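PDB 3A0D: Mannose/sialic acid-binding lectin from Polygonatum cyrtonema, which probably binds carbohydrate through a bulb-type lectin domain, with methyl alpha-D-mannopyranoside bound at its sugar sites. Local coordinates for residues 2-7 against 85-90; 81-86 against 99-104. One frame throughout, in Å; residues are numbered along the deposited sequence.

Contact 1: 2-7 against 85-90; sequences NSLSSP and YVLVLQ. With MMA (methyl alpha-D-mannopyranoside), chain B.
S3 to S5 pair with V86 to V88 as an antiparallel beta ladder, continued by hydrogen bonds at N2-L89 and S6-Y85, that joins the N-terminal strand 3-5, at one margin of a three-stranded sheet of the bulb-type lectin fold, to the central strand 86-89. The axes of strands 3-5 and 86-89 approach to 4.5 Å, with directions 175° apart. L4 and L87 form the hydrogen-bonded pair, with L4 N to L87 O at 2.8 Å and L87 N to L4 O at 2.7 Å, and S3-V88 and S5-V86 are the non-hydrogen-bonded pairs flanking it. L4 and L87 turn to the face packed on L55, where CB of L4 lies 4.2 Å from CB of L87. The other face carries S3, S5, V86 and V88; OG of S5 touches CG2 of V86 at 3.5 Å and is hydrogen-bonded to OE1 of Q90 of the second subunit.

Side chains extend the ladder at both ends. CG of N2 sits between the backbone N and the carbonyl carbon (chi1 60°), which brings ND2 to L89 O at 3.1 Å, close to its own amide plane; the same nitrogen also bonds S3 of the second subunit. S6 OG accepts from Y85 N at 2.8 Å, almost straight at 175°, while S6 N bonds Y85 O. Beyond L89, Q90 NE2 donates to O3 of methyl alpha-D-mannopyranoside, beside D92, N94 and Y98. The chemistry thus implies an apolar inner face, a mixed serine and valine face toward the second subunit, and a strand running directly into a sugar site.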
loop_
_atom_site.group_PDB
_atom_site.type_symbol
_atom_site.label_atom_id
_atom_site.label_comp_id
_atom_site.label_asym_id
_atom_site.label_seq_id
_atom_site.Cartn_x
_atom_site.Cartn_y
_atom_site.Cartn_z
ATOM N N ASN A 2 -4.218 4.911 2.121
ATOM C CA ASN A 2 -4.921 3.961 1.263
ATOM C C ASN A 2 -4.414 2.530 1.434
ATOM O O ASN A 2 -4.604 1.691 0.556
ATOM C CB ASN A 2 -4.822 4.376 -0.211
ATOM C CG ASN A 2 -3.394 4.453 -0.707
ATOM O OD1 ASN A 2 -2.615 5.285 -0.253
ATOM N ND2 ASN A 2 -3.045 3.584 -1.645
ATOM N N SER A 3 -3.784 2.253 2.573
ATOM C CA SER A 3 -3.265 0.917 2.842
ATOM C C SER A 3 -3.395 0.510 4.306
ATOM O O SER A 3 -3.462 1.354 5.202
ATOM C CB SER A 3 -1.790 0.828 2.437
ATOM O OG SER A 3 -0.992 1.690 3.235
ATOM N N LEU A 4 -3.435 -0.800 4.531
ATOM C CA LEU A 4 -3.519 -1.372 5.866
ATOM C C LEU A 4 -2.486 -2.489 5.903
ATOM O O LEU A 4 -2.559 -3.440 5.123
ATOM C CB LEU A 4 -4.910 -1.954 6.135
ATOM C CG LEU A 4 -5.059 -2.707 7.467
ATOM C CD1 LEU A 4 -4.948 -1.735 8.645
ATOM C CD2 LEU A 4 -6.404 -3.406 7.503
ATOM N N SER A 5 -1.522 -2.368 6.805
ATOM C CA SER A 5 -0.471 -3.369 6.918
ATOM C C SER A 5 -0.713 -4.325 8.074
ATOM O O SER A 5 -1.131 -3.914 9.157
ATOM C CB SER A 5 0.884 -2.680 7.094
ATOM O OG SER A 5 1.185 -1.867 5.976
ATOM N N SER A 6 -0.453 -5.605 7.836
ATOM C CA SER A 6 -0.624 -6.608 8.876
ATOM C C SER A 6 0.323 -6.227 10.006
ATOM O O SER A 6 1.393 -5.663 9.766
ATOM C CB SER A 6 -0.265 -7.999 8.345
ATOM O OG SER A 6 1.113 -8.079 8.014
ATOM N N PRO A 7 -0.040 -6.552 11.254
ATOM C CA PRO A 7 -1.260 -7.245 11.682
ATOM C C PRO A 7 -2.344 -6.274 12.134
ATOM O O PRO A 7 -3.244 -6.645 12.889
ATOM C CB PRO A 7 -0.758 -8.091 12.837
ATOM C CG PRO A 7 0.170 -7.117 13.529
ATOM C CD PRO A 7 0.921 -6.452 12.369
ATOM N N TYR A 85 2.165 -8.592 5.513
ATOM C CA TYR A 85 1.443 -8.296 4.283
ATOM C C TYR A 85 0.804 -6.919 4.337
ATOM O O TYR A 85 0.838 -6.245 5.367
ATOM C CB TYR A 85 0.361 -9.352 4.043
ATOM C CG TYR A 85 0.905 -10.756 3.896
ATOM C CD1 TYR A 85 1.411 -11.452 4.995
ATOM C CD2 TYR A 85 0.954 -11.374 2.647
ATOM C CE1 TYR A 85 1.956 -12.725 4.852
ATOM C CE2 TYR A 85 1.493 -12.642 2.492
ATOM C CZ TYR A 85 1.995 -13.312 3.597
ATOM O OH TYR A 85 2.559 -14.556 3.434
ATOM N N VAL A 86 0.223 -6.510 3.218
ATOM C CA VAL A 86 -0.430 -5.214 3.135
ATOM C C VAL A 86 -1.684 -5.310 2.270
ATOM O O VAL A 86 -1.732 -6.087 1.312
ATOM C CB VAL A 86 0.520 -4.145 2.529
ATOM C CG1 VAL A 86 0.716 -4.400 1.041
ATOM C CG2 VAL A 86 -0.034 -2.749 2.770
ATOM N N LEU A 87 -2.697 -4.535 2.643
ATOM C CA LEU A 87 -3.956 -4.463 1.911
ATOM C C LEU A 87 -3.940 -3.068 1.302
ATOM O O LEU A 87 -3.703 -2.088 2.005
ATOM C CB LEU A 87 -5.147 -4.585 2.860
ATOM C CG LEU A 87 -6.493 -4.288 2.192
ATOM C CD1 LEU A 87 -6.801 -5.372 1.160
ATOM C CD2 LEU A 87 -7.584 -4.207 3.242
ATOM N N VAL A 88 -4.200 -2.965 0.005
ATOM C CA VAL A 88 -4.145 -1.665 -0.646
ATOM C C VAL A 88 -5.314 -1.316 -1.561
ATOM O O VAL A 88 -5.741 -2.131 -2.379
ATOM C CB VAL A 88 -2.846 -1.551 -1.484
ATOM C CG1 VAL A 88 -2.761 -0.192 -2.143
ATOM C CG2 VAL A 88 -1.633 -1.792 -0.599
ATOM N N LEU A 89 -5.830 -0.101 -1.403
ATOM C CA LEU A 89 -6.894 0.417 -2.261
ATOM C C LEU A 89 -6.084 1.217 -3.280
ATOM O O LEU A 89 -5.519 2.258 -2.949
ATOM C CB LEU A 89 -7.823 1.358 -1.494
ATOM C CG LEU A 89 -8.673 2.287 -2.369
ATOM C CD1 LEU A 89 -9.532 1.468 -3.335
ATOM C CD2 LEU A 89 -9.544 3.165 -1.479
ATOM N N GLN A 90 -6.021 0.723 -4.508
ATOM C CA GLN A 90 -5.226 1.360 -5.548
ATOM C C GLN A 90 -5.917 2.447 -6.357
ATOM O O GLN A 90 -7.147 2.513 -6.424
ATOM C CB GLN A 90 -4.686 0.279 -6.486
ATOM C CG GLN A 90 -3.850 -0.768 -5.759
ATOM C CD GLN A 90 -3.259 -1.821 -6.682
ATOM O OE1 GLN A 90 -2.287 -2.486 -6.327
ATOM N NE2 GLN A 90 -3.849 -1.984 -7.864
HETATM C C1 MMA B . -4.427 -5.849 -11.840
HETATM C C2 MMA B . -3.831 -4.564 -11.200
HETATM C C3 MMA B . -2.611 -4.959 -10.342
HETATM C C4 MMA B . -3.082 -5.935 -9.252
HETATM C C5 MMA B . -3.700 -7.174 -9.929
HETATM C C6 MMA B . -4.200 -8.139 -8.843
HETATM C C7 MMA B . -4.023 -7.643 -13.320
HETATM O O1 MMA B . -3.446 -6.467 -12.712
HETATM O O2 MMA B . -4.818 -3.951 -10.352
HETATM O O3 MMA B . -2.052 -3.788 -9.733
HETATM O O4 MMA B . -1.966 -6.328 -8.451
HETATM O O5 MMA B . -4.829 -6.778 -10.768
HETATM O O6 MMA B . -4.787 -9.292 -9.445
HETATM O O HOH W 1 2.978 -5.425 7.543
#

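Contact 2: 81-86 against 99-104. With MMA (methyl alpha-D-mannopyranoside), chain C; SO4 (sulfate ion), chain D.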
loop_
_atom_site.group_PDB
_atom_site.type_symbol
_atom_site.label_atom_id
_atom_site.label_comp_id
_atom_site.label_asym_id
_atom_site.label_seq_id
_atom_site.Cartn_x
_atom_site.Cartn_y
_atom_site.Cartn_z
ATOM N N LYS A 81 2.487 -18.056 4.145
ATOM C CA LYS A 81 3.684 -18.005 4.966
ATOM C C LYS A 81 3.603 -16.883 5.998
ATOM O O LYS A 81 3.075 -15.804 5.724
ATOM C CB LYS A 81 4.920 -17.813 4.081
ATOM C CG LYS A 81 6.240 -17.971 4.821
ATOM C CD LYS A 81 6.959 -16.642 5.017
ATOM C CE LYS A 81 7.522 -16.108 3.706
ATOM N NZ LYS A 81 8.242 -14.811 3.894
ATOM N N GLU A 82 4.124 -17.160 7.189
ATOM C CA GLU A 82 4.140 -16.195 8.280
ATOM C C GLU A 82 5.187 -15.133 7.942
ATOM O O GLU A 82 6.350 -15.455 7.701
ATOM C CB GLU A 82 4.512 -16.910 9.581
ATOM C CG GLU A 82 4.343 -16.087 10.842
ATOM C CD GLU A 82 2.928 -15.572 11.021
ATOM O OE1 GLU A 82 1.970 -16.295 10.657
ATOM O OE2 GLU A 82 2.776 -14.447 11.540
ATOM N N ASP A 83 4.770 -13.871 7.919
ATOM C CA ASP A 83 5.673 -12.771 7.590
ATOM C C ASP A 83 4.924 -11.456 7.834
ATOM O O ASP A 83 4.531 -11.157 8.960
ATOM C CB ASP A 83 6.089 -12.881 6.118
ATOM C CG ASP A 83 7.337 -12.085 5.805
ATOM O OD1 ASP A 83 7.285 -11.196 4.926
ATOM O OD2 ASP A 83 8.377 -12.353 6.442
ATOM N N HIS A 84 4.744 -10.675 6.774
ATOM C CA HIS A 84 4.009 -9.415 6.845
ATOM C C HIS A 84 3.377 -9.133 5.490
ATOM O O HIS A 84 3.968 -9.410 4.444
ATOM C CB HIS A 84 4.920 -8.253 7.251
ATOM C CG HIS A 84 5.219 -8.209 8.717
ATOM N ND1 HIS A 84 6.326 -8.815 9.269
ATOM C CD2 HIS A 84 4.522 -7.681 9.752
ATOM C CE1 HIS A 84 6.298 -8.665 10.581
ATOM N NE2 HIS A 84 5.213 -7.982 10.901
ATOM N N TYR A 85 2.165 -8.592 5.513
ATOM C CA TYR A 85 1.443 -8.296 4.283
ATOM C C TYR A 85 0.804 -6.919 4.337
ATOM O O TYR A 85 0.838 -6.245 5.367
ATOM C CB TYR A 85 0.361 -9.352 4.043
ATOM C CG TYR A 85 0.905 -10.756 3.896
ATOM C CD1 TYR A 85 1.411 -11.452 4.995
ATOM C CD2 TYR A 85 0.954 -11.374 2.647
ATOM C CE1 TYR A 85 1.956 -12.725 4.852
ATOM C CE2 TYR A 85 1.493 -12.642 2.492
ATOM C CZ TYR A 85 1.995 -13.312 3.597
ATOM O OH TYR A 85 2.559 -14.556 3.434
ATOM N N VAL A 86 0.223 -6.510 3.218
ATOM C CA VAL A 86 -0.430 -5.214 3.135
ATOM C C VAL A 86 -1.684 -5.310 2.270
ATOM O O VAL A 86 -1.732 -6.087 1.312
ATOM C CB VAL A 86 0.520 -4.145 2.529
ATOM C CG1 VAL A 86 0.716 -4.400 1.041
ATOM C CG2 VAL A 86 -0.034 -2.749 2.770
ATOM N N GLY A 99 2.091 -9.631 -0.577
ATOM C CA GLY A 99 2.980 -10.190 0.423
ATOM C C GLY A 99 3.615 -11.464 -0.086
ATOM O O GLY A 99 3.134 -12.032 -1.066
ATOM N N PRO A 100 4.675 -11.959 0.571
ATOM C CA PRO A 100 5.291 -11.377 1.764
ATOM C C PRO A 100 6.226 -10.205 1.465
ATOM O O PRO A 100 6.201 -9.632 0.373
ATOM C CB PRO A 100 6.033 -12.560 2.364
ATOM C CG PRO A 100 6.534 -13.251 1.138
ATOM C CD PRO A 100 5.325 -13.234 0.218
ATOM N N VAL A 101 7.054 -9.864 2.445
ATOM C CA VAL A 101 7.999 -8.764 2.303
ATOM C C VAL A 101 9.107 -9.093 1.308
ATOM O O VAL A 101 9.728 -10.152 1.377
ATOM C CB VAL A 101 8.653 -8.404 3.655
ATOM C CG1 VAL A 101 9.717 -7.339 3.448
ATOM C CG2 VAL A 101 7.600 -7.907 4.632
ATOM N N VAL A 102 9.340 -8.173 0.380
ATOM C CA VAL A 102 10.376 -8.334 -0.628
ATOM C C VAL A 102 11.594 -7.487 -0.267
ATOM O O VAL A 102 12.734 -7.902 -0.466
ATOM C CB VAL A 102 9.864 -7.892 -2.021
ATOM C CG1 VAL A 102 11.037 -7.686 -2.977
ATOM C CG2 VAL A 102 8.910 -8.939 -2.578
ATOM N N TRP A 103 11.337 -6.304 0.282
ATOM C CA TRP A 103 12.397 -5.367 0.639
ATOM C C TRP A 103 11.829 -4.317 1.584
ATOM O O TRP A 103 10.637 -4.025 1.545
ATOM C CB TRP A 103 12.900 -4.685 -0.638
ATOM C CG TRP A 103 13.955 -3.638 -0.446
ATOM C CD1 TRP A 103 15.304 -3.838 -0.354
ATOM C CD2 TRP A 103 13.752 -2.223 -0.360
ATOM N NE1 TRP A 103 15.954 -2.633 -0.224
ATOM C CE2 TRP A 103 15.024 -1.625 -0.224
ATOM C CE3 TRP A 103 12.618 -1.400 -0.387
ATOM C CZ2 TRP A 103 15.194 -0.241 -0.114
ATOM C CZ3 TRP A 103 12.788 -0.019 -0.280
ATOM C CH2 TRP A 103 14.067 0.543 -0.144
ATOM N N ALA A 104 12.685 -3.747 2.425
ATOM C CA ALA A 104 12.264 -2.711 3.366
ATOM C C ALA A 104 13.431 -1.773 3.662
ATOM O O ALA A 104 14.585 -2.191 3.672
ATOM C CB ALA A 104 11.763 -3.343 4.657
HETATM C C1 MMA C . 8.307 -4.302 10.319
HETATM C C2 MMA C . 6.956 -3.614 9.975
HETATM C C3 MMA C . 6.216 -4.473 8.930
HETATM C C4 MMA C . 7.100 -4.579 7.677
HETATM C C5 MMA C . 8.441 -5.230 8.071
HETATM C C6 MMA C . 9.340 -5.311 6.828
HETATM C C7 MMA C . 9.322 -6.222 11.243
HETATM O O1 MMA C . 8.061 -5.607 10.903
HETATM O O2 MMA C . 7.213 -2.314 9.414
HETATM O O3 MMA C . 4.971 -3.848 8.589
HETATM O O4 MMA C . 6.442 -5.383 6.697
HETATM O O5 MMA C . 9.111 -4.424 9.090
HETATM O O6 MMA C . 10.593 -5.902 7.169
HETATM S S SO4 D . 4.773 -7.999 14.315
HETATM O O1 SO4 D . 6.128 -7.654 13.843
HETATM O O2 SO4 D . 4.742 -9.421 14.708
HETATM O O3 SO4 D . 4.426 -7.158 15.475
HETATM O O4 SO4 D . 3.797 -7.761 13.237
HETATM O O HOH W 2 10.118 -11.639 3.576
#
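Y85 and P100 meet where the loop before strand 86-89 of this bulb-type lectin domain passes the start of segment 99-104, whose G99-P100 peptide bond is cis. The two side chains run side by side: CA of P100 stands over one face of the tyrosine ring, offset toward the rim, and Y85 CD2 comes within 3.2 Å of G99 CA.

D83 supplies the polar link. With CG opposite the backbone N (chi1 -161°), OD1 takes the V101 N-H at 2.8 Å and 170°, nearly along its own C-O axis. Water 2 donates to this oxygen and to V101 O. The other carboxylate oxygen, OD2, forms a salt bridge with K81 NZ at 3.5 Å, and the bent lysine chain crosses P100 at about a right angle.

Further out, CG2 of V101 packs on CB of H84 at 3.8 Å beside a methyl mannoside hydrogen-bonded to D92, N94, Y98 and Q90, all of the second subunit. O1 of that sugar lies over one face of the H84 ring, and at the ring edge H84 NE2 donates to O4 of a sulfate at 2.7 Å. The Y85 ring is held at its far end by OH, which donates to K81 O at 2.7 Å.

Contact 1 is wholly buried, about 6 Å from the chain centre to its own centre, whereas contact 2 is partly exposed and its centre lies about 16 Å out. Both reach the same three-stranded sheet: contact 1 pairs two of its strands, whereas contact 2 joins the loop before strand 86-89 to the far part of strand 95-104. Regular backbone bonding dominates contact 1; contact 2 has no ladder between its segments and relies on one carboxylate bond, ring packing and a cis proline. Y85 belongs to both, with its backbone in the first and its ring in the second, and S6 OG packs on H84 CA at 3.4 Å between them. Each contact also reaches the second subunit and a methyl mannoside.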